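Local coordinates for protein predicted metal-dependent hydrolase of the TIM-barrel fold (Lactobacillus casei, PDB 2QPX) that probably acts as a zinc-dependent hydrolase of the amidohydrolase type, built on a TIM barrel, although its substrate is unknown, at residues Asn52-His57 with Gly293-Ser298; Leu98-Gly103 with Glu324-Ala329; Asn302-Leu307 with Thr311-Ala316; Ala339-Leu344 with Lys353-Ala358. All coordinates share one frame; numbering follows the deposited sequence.

Contact 1 (Asn52-His57 with Gly293-Ser298). With EDO (1,2-ethanediol), chain E.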
# COMPACT_ATOMS: atom_id res chain seq x y z
N ASN A 52 -7.16 -12.27 -20.93
CA ASN A 52 -5.94 -12.75 -20.32
C ASN A 52 -5.77 -12.32 -18.87
O ASN A 52 -4.67 -12.42 -18.29
CB ASN A 52 -4.72 -12.39 -21.20
CG ASN A 52 -4.54 -13.34 -22.37
OD1 ASN A 52 -4.60 -12.94 -23.53
ND2 ASN A 52 -4.35 -14.60 -22.06
N ARG A 53 -6.84 -11.88 -18.24
CA ARG A 53 -6.95 -11.68 -16.80
C ARG A 53 -7.62 -12.87 -16.20
O ARG A 53 -8.44 -13.53 -16.86
CB ARG A 53 -7.78 -10.44 -16.50
CG ARG A 53 -7.22 -9.16 -17.14
CD ARG A 53 -8.12 -7.97 -16.95
NE ARG A 53 -8.26 -7.57 -15.56
CZ ARG A 53 -9.34 -7.72 -14.79
NH1 ARG A 53 -10.42 -8.35 -15.21
NH2 ARG A 53 -9.33 -7.22 -13.59
N LEU A 54 -7.39 -13.09 -14.91
CA LEU A 54 -7.96 -14.23 -14.23
C LEU A 54 -9.49 -14.15 -14.08
O LEU A 54 -10.16 -15.21 -14.14
CB LEU A 54 -7.30 -14.42 -12.86
CG LEU A 54 -7.53 -15.79 -12.20
CD1 LEU A 54 -7.01 -16.94 -13.12
CD2 LEU A 54 -6.82 -15.88 -10.84
N ALA A 55 -10.06 -12.96 -13.92
CA ALA A 55 -11.50 -12.84 -13.67
C ALA A 55 -12.33 -13.53 -14.75
O ALA A 55 -13.29 -14.22 -14.47
CB ALA A 55 -11.92 -11.35 -13.54
N TYR A 56 -11.98 -13.28 -16.01
CA TYR A 56 -12.71 -13.88 -17.12
C TYR A 56 -12.69 -15.40 -17.00
O TYR A 56 -13.73 -16.07 -17.21
CB TYR A 56 -12.15 -13.42 -18.45
CG TYR A 56 -12.66 -14.18 -19.67
CD1 TYR A 56 -13.97 -14.06 -20.09
CD2 TYR A 56 -11.82 -15.00 -20.37
CE1 TYR A 56 -14.41 -14.76 -21.22
CE2 TYR A 56 -12.23 -15.69 -21.47
CZ TYR A 56 -13.52 -15.55 -21.92
OH TYR A 56 -13.93 -16.27 -23.05
N HIS A 57 -11.52 -15.94 -16.70
CA HIS A 57 -11.43 -17.40 -16.52
C HIS A 57 -12.24 -17.93 -15.37
O HIS A 57 -12.82 -19.03 -15.47
CB HIS A 57 -9.98 -17.82 -16.47
CG HIS A 57 -9.29 -17.60 -17.77
ND1 HIS A 57 -9.21 -18.56 -18.75
CD2 HIS A 57 -8.72 -16.48 -18.30
CE1 HIS A 57 -8.59 -18.06 -19.81
NE2 HIS A 57 -8.28 -16.79 -19.56
N GLY A 293 -10.81 -9.28 -9.22
CA GLY A 293 -9.39 -9.55 -8.83
C GLY A 293 -9.36 -10.79 -7.97
O GLY A 293 -8.87 -10.78 -6.80
N PRO A 294 -9.86 -11.89 -8.53
CA PRO A 294 -10.17 -13.05 -7.69
C PRO A 294 -8.97 -13.67 -6.98
O PRO A 294 -9.13 -14.18 -5.84
CB PRO A 294 -10.85 -14.02 -8.69
CG PRO A 294 -10.30 -13.64 -9.99
CD PRO A 294 -10.19 -12.17 -9.95
N SER A 295 -7.77 -13.64 -7.56
CA SER A 295 -6.59 -14.15 -6.80
C SER A 295 -6.20 -13.30 -5.58
O SER A 295 -5.40 -13.72 -4.72
CB SER A 295 -5.38 -14.33 -7.72
OG SER A 295 -4.84 -13.06 -8.12
N GLY A 296 -6.73 -12.07 -5.49
CA GLY A 296 -6.40 -11.18 -4.38
C GLY A 296 -7.39 -11.17 -3.24
O GLY A 296 -7.12 -10.58 -2.21
N ALA A 297 -8.53 -11.84 -3.39
CA ALA A 297 -9.61 -11.75 -2.41
C ALA A 297 -9.15 -12.16 -0.98
O ALA A 297 -9.48 -11.49 -0.02
CB ALA A 297 -10.83 -12.60 -2.89
N SER A 298 -8.42 -13.26 -0.82
CA SER A 298 -7.96 -13.70 0.51
C SER A 298 -6.95 -12.75 1.19
O SER A 298 -7.13 -12.36 2.36
CB SER A 298 -7.38 -15.10 0.41
OG SER A 298 -6.83 -15.54 1.64
C1 EDO E . -8.17 -16.28 -23.39
O1 EDO E . -8.30 -15.49 -24.56
C2 EDO E . -6.66 -16.50 -23.24
O2 EDO E . -6.33 -16.56 -21.86

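Contact 2 (Leu98-Gly103 with Glu324-Ala329)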
# COMPACT_ATOMS: atom_id res chain seq x y z
N LEU A 98 -30.75 -9.10 -2.62
CA LEU A 98 -29.93 -8.17 -3.38
C LEU A 98 -30.42 -6.76 -3.17
O LEU A 98 -31.61 -6.49 -3.31
CB LEU A 98 -30.02 -8.48 -4.86
CG LEU A 98 -29.70 -9.93 -5.32
CD1 LEU A 98 -29.78 -9.99 -6.86
CD2 LEU A 98 -28.42 -10.52 -4.71
N LEU A 99 -29.49 -5.84 -2.87
CA LEU A 99 -29.79 -4.42 -2.87
C LEU A 99 -29.08 -3.80 -4.08
O LEU A 99 -27.86 -3.71 -4.11
CB LEU A 99 -29.36 -3.75 -1.56
CG LEU A 99 -29.70 -4.46 -0.25
CD1 LEU A 99 -29.31 -3.62 0.98
CD2 LEU A 99 -31.18 -4.83 -0.22
N ILE A 100 -29.87 -3.40 -5.08
CA ILE A 100 -29.37 -2.95 -6.37
C ILE A 100 -29.35 -1.41 -6.44
O ILE A 100 -30.36 -0.73 -6.21
CB ILE A 100 -30.21 -3.48 -7.53
CG1 ILE A 100 -29.96 -5.01 -7.68
CG2 ILE A 100 -29.93 -2.71 -8.82
CD1 ILE A 100 -30.72 -5.72 -8.78
N ASP A 101 -28.16 -0.89 -6.72
CA ASP A 101 -27.96 0.52 -7.06
C ASP A 101 -28.53 0.72 -8.47
O ASP A 101 -27.96 0.28 -9.47
CB ASP A 101 -26.47 0.85 -6.99
CG ASP A 101 -26.11 2.19 -7.60
OD1 ASP A 101 -26.94 2.96 -8.10
OD2 ASP A 101 -24.89 2.42 -7.58
N THR A 102 -29.69 1.36 -8.55
CA THR A 102 -30.42 1.41 -9.80
C THR A 102 -29.90 2.53 -10.74
O THR A 102 -30.46 2.74 -11.81
CB THR A 102 -31.93 1.58 -9.55
OG1 THR A 102 -32.14 2.78 -8.80
CG2 THR A 102 -32.53 0.40 -8.82
N GLY A 103 -28.84 3.24 -10.34
CA GLY A 103 -28.27 4.30 -11.15
C GLY A 103 -27.31 3.85 -12.26
O GLY A 103 -26.98 4.64 -13.12
N GLU A 324 -22.82 -15.22 -13.11
CA GLU A 324 -21.42 -15.62 -12.86
C GLU A 324 -20.65 -14.59 -12.04
O GLU A 324 -19.77 -14.96 -11.26
CB GLU A 324 -20.65 -15.86 -14.15
CG GLU A 324 -21.10 -17.05 -14.96
CD GLU A 324 -22.25 -16.78 -15.94
OE1 GLU A 324 -22.98 -15.79 -15.82
OE2 GLU A 324 -22.48 -17.66 -16.81
N MSE A 325 -20.92 -13.30 -12.27
CA MSE A 325 -20.17 -12.29 -11.56
C MSE A 325 -20.59 -12.29 -10.10
O MSE A 325 -19.76 -12.07 -9.21
CB MSE A 325 -20.35 -10.92 -12.20
CG MSE A 325 -19.51 -9.80 -11.58
SE MSE A 325 -19.54 -8.20 -12.63
CE MSE A 325 -18.40 -7.08 -11.47
N TYR A 326 -21.90 -12.49 -9.83
CA TYR A 326 -22.35 -12.65 -8.47
C TYR A 326 -21.72 -13.90 -7.81
O TYR A 326 -21.21 -13.85 -6.66
CB TYR A 326 -23.87 -12.82 -8.44
CG TYR A 326 -24.66 -11.50 -8.58
CD1 TYR A 326 -25.01 -10.98 -9.81
CD2 TYR A 326 -25.02 -10.78 -7.43
CE1 TYR A 326 -25.72 -9.80 -9.89
CE2 TYR A 326 -25.75 -9.61 -7.51
CZ TYR A 326 -26.10 -9.13 -8.74
OH TYR A 326 -26.83 -7.97 -8.77
N GLY A 327 -21.78 -15.02 -8.52
CA GLY A 327 -21.24 -16.27 -8.00
C GLY A 327 -19.76 -16.21 -7.69
O GLY A 327 -19.32 -16.75 -6.65
N LEU A 328 -18.98 -15.61 -8.59
CA LEU A 328 -17.53 -15.55 -8.36
C LEU A 328 -17.18 -14.73 -7.12
O LEU A 328 -16.33 -15.12 -6.32
CB LEU A 328 -16.76 -15.05 -9.58
CG LEU A 328 -15.23 -15.12 -9.49
CD1 LEU A 328 -14.78 -16.52 -9.25
CD2 LEU A 328 -14.60 -14.57 -10.79
N ALA A 329 -17.90 -13.63 -6.91
CA ALA A 329 -17.72 -12.82 -5.72
C ALA A 329 -17.99 -13.63 -4.49
O ALA A 329 -17.22 -13.61 -3.53
CB ALA A 329 -18.66 -11.55 -5.76

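Contact 3 (Asn302-Leu307 with Thr311-Ala316)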
# COMPACT_ATOMS: atom_id res chain seq x y z
N ASN A 302 -7.66 -10.27 4.38
CA ASN A 302 -6.83 -10.29 5.56
C ASN A 302 -6.29 -8.89 5.88
O ASN A 302 -6.28 -8.47 7.03
CB ASN A 302 -5.64 -11.23 5.37
CG ASN A 302 -6.03 -12.69 5.28
OD1 ASN A 302 -7.12 -13.09 5.70
ND2 ASN A 302 -5.11 -13.51 4.74
N GLU A 303 -5.81 -8.21 4.86
CA GLU A 303 -5.26 -6.86 5.04
C GLU A 303 -6.34 -5.89 5.54
O GLU A 303 -6.09 -5.09 6.45
CB GLU A 303 -4.64 -6.33 3.74
CG GLU A 303 -3.36 -7.02 3.30
CD GLU A 303 -2.97 -6.70 1.85
OE1 GLU A 303 -3.38 -5.64 1.32
OE2 GLU A 303 -2.26 -7.55 1.22
N ALA A 304 -7.53 -6.04 4.98
CA ALA A 304 -8.69 -5.20 5.29
C ALA A 304 -9.11 -5.25 6.76
O ALA A 304 -9.61 -4.26 7.29
CB ALA A 304 -9.89 -5.58 4.37
N VAL A 305 -8.93 -6.40 7.40
CA VAL A 305 -9.37 -6.59 8.78
C VAL A 305 -8.26 -6.54 9.83
O VAL A 305 -8.46 -6.90 10.99
CB VAL A 305 -10.20 -7.90 8.92
CG1 VAL A 305 -11.46 -7.85 8.05
CG2 VAL A 305 -9.38 -9.16 8.63
N GLU A 306 -7.07 -6.09 9.46
CA GLU A 306 -5.98 -5.96 10.44
C GLU A 306 -6.35 -5.08 11.63
O GLU A 306 -6.02 -5.41 12.78
CB GLU A 306 -4.71 -5.44 9.72
CG GLU A 306 -4.09 -6.49 8.86
CD GLU A 306 -3.03 -5.99 7.91
OE1 GLU A 306 -2.86 -4.77 7.75
OE2 GLU A 306 -2.33 -6.86 7.30
N LEU A 307 -7.06 -3.98 11.38
CA LEU A 307 -7.51 -3.08 12.43
C LEU A 307 -9.01 -2.96 12.57
O LEU A 307 -9.48 -2.51 13.57
CB LEU A 307 -6.98 -1.65 12.21
CG LEU A 307 -5.47 -1.44 12.24
CD1 LEU A 307 -5.14 0.04 11.99
CD2 LEU A 307 -4.86 -1.93 13.54
N THR A 311 -17.37 -6.53 12.90
CA THR A 311 -18.73 -6.09 12.78
C THR A 311 -18.92 -4.84 11.89
O THR A 311 -20.02 -4.31 11.79
CB THR A 311 -19.32 -5.81 14.15
OG1 THR A 311 -18.45 -4.92 14.86
CG2 THR A 311 -19.52 -7.16 14.91
N ARG A 312 -17.85 -4.42 11.19
CA ARG A 312 -17.92 -3.29 10.27
C ARG A 312 -17.68 -3.63 8.81
O ARG A 312 -17.92 -2.78 7.94
CB ARG A 312 -16.95 -2.20 10.69
CG ARG A 312 -17.30 -1.52 12.05
CD ARG A 312 -18.61 -0.75 12.04
NE ARG A 312 -18.67 0.07 13.25
CZ ARG A 312 -18.00 1.20 13.41
NH1 ARG A 312 -17.38 1.77 12.38
NH2 ARG A 312 -17.99 1.78 14.59
N ILE A 313 -17.19 -4.84 8.54
CA ILE A 313 -16.91 -5.30 7.17
C ILE A 313 -18.12 -6.11 6.68
O ILE A 313 -18.71 -6.89 7.42
CB ILE A 313 -15.50 -5.98 7.00
CG1 ILE A 313 -15.12 -6.08 5.51
CG2 ILE A 313 -15.45 -7.32 7.72
CD1 ILE A 313 -13.66 -6.55 5.21
N LEU A 314 -18.51 -5.88 5.42
CA LEU A 314 -19.74 -6.46 4.83
C LEU A 314 -19.39 -7.26 3.58
O LEU A 314 -18.43 -6.96 2.88
CB LEU A 314 -20.71 -5.35 4.38
CG LEU A 314 -21.05 -4.26 5.40
CD1 LEU A 314 -21.98 -3.18 4.78
CD2 LEU A 314 -21.66 -4.85 6.67
N PHE A 315 -20.20 -8.28 3.29
CA PHE A 315 -20.20 -8.88 1.95
C PHE A 315 -20.99 -8.01 0.95
O PHE A 315 -22.12 -7.59 1.21
CB PHE A 315 -20.87 -10.26 1.92
CG PHE A 315 -21.06 -10.78 0.54
CD1 PHE A 315 -19.98 -11.21 -0.20
CD2 PHE A 315 -22.31 -10.76 -0.05
CE1 PHE A 315 -20.14 -11.64 -1.50
CE2 PHE A 315 -22.48 -11.17 -1.38
CZ PHE A 315 -21.42 -11.63 -2.06
N ALA A 316 -20.37 -7.78 -0.21
CA ALA A 316 -21.07 -7.37 -1.41
C ALA A 316 -20.33 -7.93 -2.60
O ALA A 316 -19.15 -8.22 -2.52
CB ALA A 316 -21.18 -5.82 -1.56

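Contact 4 (Ala339-Leu344 with Lys353-Ala358)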
# COMPACT_ATOMS: atom_id res chain seq x y z
N ALA A 339 -10.27 -19.23 5.05
CA ALA A 339 -8.83 -19.15 5.18
C ALA A 339 -8.45 -18.23 6.33
O ALA A 339 -7.51 -18.50 7.04
CB ALA A 339 -8.19 -18.66 3.87
N HIS A 340 -9.22 -17.17 6.53
CA HIS A 340 -8.91 -16.21 7.58
C HIS A 340 -9.25 -16.77 8.96
O HIS A 340 -8.45 -16.69 9.91
CB HIS A 340 -9.71 -14.92 7.38
CG HIS A 340 -9.39 -13.86 8.39
ND1 HIS A 340 -8.25 -13.08 8.32
CD2 HIS A 340 -10.03 -13.50 9.53
CE1 HIS A 340 -8.24 -12.25 9.35
NE2 HIS A 340 -9.31 -12.48 10.10
N PHE A 341 -10.46 -17.25 9.10
CA PHE A 341 -10.95 -17.64 10.40
C PHE A 341 -10.47 -19.01 10.88
O PHE A 341 -10.40 -19.22 12.10
CB PHE A 341 -12.46 -17.56 10.48
CG PHE A 341 -12.97 -16.15 10.51
CD1 PHE A 341 -12.79 -15.35 11.62
CD2 PHE A 341 -13.57 -15.60 9.40
CE1 PHE A 341 -13.23 -14.03 11.62
CE2 PHE A 341 -14.02 -14.30 9.39
CZ PHE A 341 -13.86 -13.51 10.50
N ASN A 342 -10.12 -19.91 9.98
CA ASN A 342 -9.71 -21.26 10.45
C ASN A 342 -8.57 -21.15 11.45
O ASN A 342 -8.62 -21.80 12.47
CB ASN A 342 -9.28 -22.16 9.30
CG ASN A 342 -10.45 -22.92 8.68
OD1 ASN A 342 -11.58 -22.81 9.12
ND2 ASN A 342 -10.15 -23.72 7.64
N GLN A 343 -7.55 -20.33 11.18
CA GLN A 343 -6.38 -20.31 12.05
C GLN A 343 -6.29 -19.04 12.91
O GLN A 343 -5.26 -18.78 13.53
CB GLN A 343 -5.10 -20.44 11.22
N LEU A 344 -7.34 -18.25 12.92
CA LEU A 344 -7.31 -16.99 13.67
C LEU A 344 -7.14 -17.31 15.16
O LEU A 344 -7.92 -18.13 15.68
CB LEU A 344 -8.59 -16.23 13.47
CG LEU A 344 -8.57 -14.75 13.83
CD1 LEU A 344 -7.65 -13.94 12.89
CD2 LEU A 344 -9.99 -14.26 13.83
N LYS A 353 -17.88 -18.01 14.17
CA LYS A 353 -19.16 -18.13 13.51
C LYS A 353 -20.01 -16.85 13.63
O LYS A 353 -20.66 -16.42 12.64
CB LYS A 353 -19.95 -19.36 14.03
CG LYS A 353 -19.28 -20.69 13.69
CD LYS A 353 -20.10 -21.85 14.31
CE LYS A 353 -19.60 -23.19 13.84
NZ LYS A 353 -20.37 -24.26 14.62
N ALA A 354 -19.97 -16.22 14.81
CA ALA A 354 -20.69 -14.95 15.04
C ALA A 354 -20.18 -13.85 14.10
O ALA A 354 -20.96 -13.15 13.47
CB ALA A 354 -20.54 -14.49 16.50
N TRP A 355 -18.86 -13.78 13.94
CA TRP A 355 -18.26 -12.79 13.05
C TRP A 355 -18.55 -13.07 11.58
O TRP A 355 -18.89 -12.15 10.80
CB TRP A 355 -16.78 -12.68 13.34
CG TRP A 355 -16.44 -11.90 14.59
CD1 TRP A 355 -17.21 -10.95 15.19
CD2 TRP A 355 -15.21 -11.93 15.30
NE1 TRP A 355 -16.52 -10.38 16.25
CE2 TRP A 355 -15.28 -10.95 16.32
CE3 TRP A 355 -14.03 -12.66 15.15
CZ2 TRP A 355 -14.26 -10.73 17.22
CZ3 TRP A 355 -13.00 -12.44 16.07
CH2 TRP A 355 -13.12 -11.46 17.06
N ILE A 356 -18.47 -14.35 11.19
CA ILE A 356 -18.82 -14.74 9.81
C ILE A 356 -20.29 -14.38 9.49
O ILE A 356 -20.59 -13.81 8.43
CB ILE A 356 -18.48 -16.26 9.59
CG1 ILE A 356 -16.98 -16.46 9.52
CG2 ILE A 356 -19.25 -16.81 8.34
CD1 ILE A 356 -16.50 -17.94 9.74
N ASN A 357 -21.20 -14.68 10.41
CA ASN A 357 -22.58 -14.32 10.24
C ASN A 357 -22.76 -12.77 10.08
O ASN A 357 -23.54 -12.32 9.24
CB ASN A 357 -23.45 -14.83 11.39
CG ASN A 357 -23.86 -16.28 11.23
OD1 ASN A 357 -24.16 -16.73 10.13
ND2 ASN A 357 -23.94 -17.00 12.36
N ALA A 358 -22.07 -12.01 10.92
CA ALA A 358 -22.11 -10.54 10.88
C ALA A 358 -21.75 -10.06 9.48
O ALA A 358 -22.47 -9.28 8.85
CB ALA A 358 -21.14 -9.99 11.95

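Contact 1 (Asn52-His57 with Gly293-Ser298)
The apolar contact centres on Pro-294, whose ring leans on the start of helix 54-66. Its CG lies 4.1 Å from Leu-54 CG, the two side chains meeting at a slant, and 4.0 Å from Ala-55 CA; a residue as small as alanine lets the proline ring come this close to the backbone. Leu-54 turns CG anti to its own N (chi1 -164°), which brings CD2 3.8 Å from Ser-295 CB. In this way the contact joins the first turn of helix 54-66 to the bend between helices 289-292 and 297-304 in the outer layer of the TIM barrel.

Polar contacts gather around His-57 and Asn-52, at the interface with the second subunit. His-57 NE2 donates to O2 of a bound ethanediol (3.0 Å), probably left from the crystallisation liquor, and also bonds Lys-51 O. Tyr-56 CD2 lies over the rim of one face of that imidazole, while Trp-355 of the second subunit meets the ring edge-to-face. The side chain of Asn-52 packs on Thr-311 of the second subunit; an alanine here would probably open a gap against that threonine. Arg-53 NE reaches Leu-307 O of that subunit.

Contact 2 (Leu98-Gly103 with Glu324-Ala329)
Tyr-326 projects from helix 323-342 toward strand 95-101, where Leu-98 comes to meet it from the opposite direction. Glu-324 and Met-325, a selenomethionine, come earlier on the helix and do not touch the strand. Tyr-326 alone spans the distance: even here the CA atoms of Leu-98 and Tyr-326 are 10.2 Å apart, a distance that the long aromatic side chain bridges. CD2 of Leu-98 meets the ring obliquely, 4.0 Å from Tyr-326 CE2, and CD1 is 4.1 Å from the same carbon, while Ile-100 CG1 comes within 4.4 Å of Tyr-326 OH. This is the strand-to-helix packing of a TIM barrel, close to its metal centre: Tyr-326 OH is hydrogen-bonded to the carbonyl O of His-20, a zinc ligand, so the buried hydroxyl has a polar partner. Further along the strand, Asp-101 OD1 accepts from Gly-103 N (3.0 Å) in an Asx turn, and OD2 of the same residue meets Arg-129 and the carboxylated Lys-167, which binds both zinc ions. One turn after Glu-324, Leu-328 takes up the helical bond N to Glu-324 O and turns to helix 54-66 and to Phe-346 of the second subunit.

Contact 3 (Asn302-Leu307 with Thr311-Ala316)
Ile-313 pushes its side chain against the end of helix 297-304, and its terminal methyl does most of the touching. CD1 lies 3.8 Å from Val-305 CG1 and 4.0 Å from Ala-304 CB, resting against both, while the branch methyl CG2 makes a second touch on Val-305 CG1 at 4.0 Å. The chain of Ile-313 is fully stretched, CG1 lying anti to the backbone N (chi1 -165°) and CD1 continuing the line (chi2 172°), which carries the methyl across a gap of 7.8 Å between the CA atoms of Val-305 and Ile-313. The side chains of Val-305 and Ile-313 cross at about a right angle. Alanine suits position 304, where CB alone meets the isoleucine methyl; isoleucine suits 313 because its two methyls, CD1 and CG2, both reach Val-305 CG1.

Away from this tight patch, the helix frays at Val-305, whose N makes a weak bond to Asn-302 O, and the more open side is that of Asn-302 and Thr-311, both partly exposed. Glu-306 and Arg-312 are instead buried at the subunit interface: Glu-306 bridges Arg-270 of its own chain and Arg-299 of the third subunit, and Arg-312 pairs with Asp-49 of the third subunit.

Helix 297-304 and strand 313-314 form the second half of a beta-alpha-beta crossover that began at strand 282-285. Phe-284 of that strand lies against both Ala-304 and Ile-313, and Ile-359 of helix 349-367 also packs on Ile-313.

Contact 4 (Ala339-Leu344 with Lys353-Ala358)
Phe-341, near the end of helix 323-342, packs against Trp-355 and Ile-356 of helix 349-367, joining the last two long helices of this TIM-barrel chain on its outer side. The closest apolar approach is Ile-356 CG1 to Phe-341 CD2, at 3.5 Å. The two side chains run past each other in opposite directions, and Ile-356 CD1 follows at 3.8 Å from the same CD2. The beta-branched isoleucine suits this place: its CG1-CD1 arm lies along the phenyl ring.

Among the aromatic groups, Phe-341 CE1 meets Trp-355 CE3 at 3.9 Å, obliquely to both rings and with the side chains crossing at about a right angle. His-340 CD2 covers one face of the phenyl, 3.7 Å above its centre. Tyr-310 stacks on Trp-355 and also touches Phe-341. An alanine in place of Phe-341 would probably open a gap between the helices, leaving Ile-356 and the indole without their common neighbour and the edge of the imidazole without the phenyl face it points at.

Lys-352 NZ binds Phe-341 O, and His-340 NE2 binds Tyr-310 OH. Beyond the helix end Leu-344, its CG anti to the backbone N (chi1 -162°), sets CD2 at the indole edge, 4.2 Å from Trp-355 CZ3.

How the contacts relate
Contact 2 lies nearest the middle of the chain, about 7 Å from its centre and beside the zinc site; contacts 1, 3 and 4 lie further out. Helix 323-342 carries one segment of both contacts 2 and 4, whose centres are about 23 Å apart, and helix 297-304 connects contacts 1 and 3. Along the chain, contact 3 is nested inside the loop closed by contact 2, contacts 1 and 2 interleave, and contact 4 comes last. Contacts 3 and 4 are close, about 11 Å between centres, and meet through Asn-302 and His-340. Contacts 1, 3 and 4 also line subunit interfaces, so barrel packing and assembly are built from the same elements.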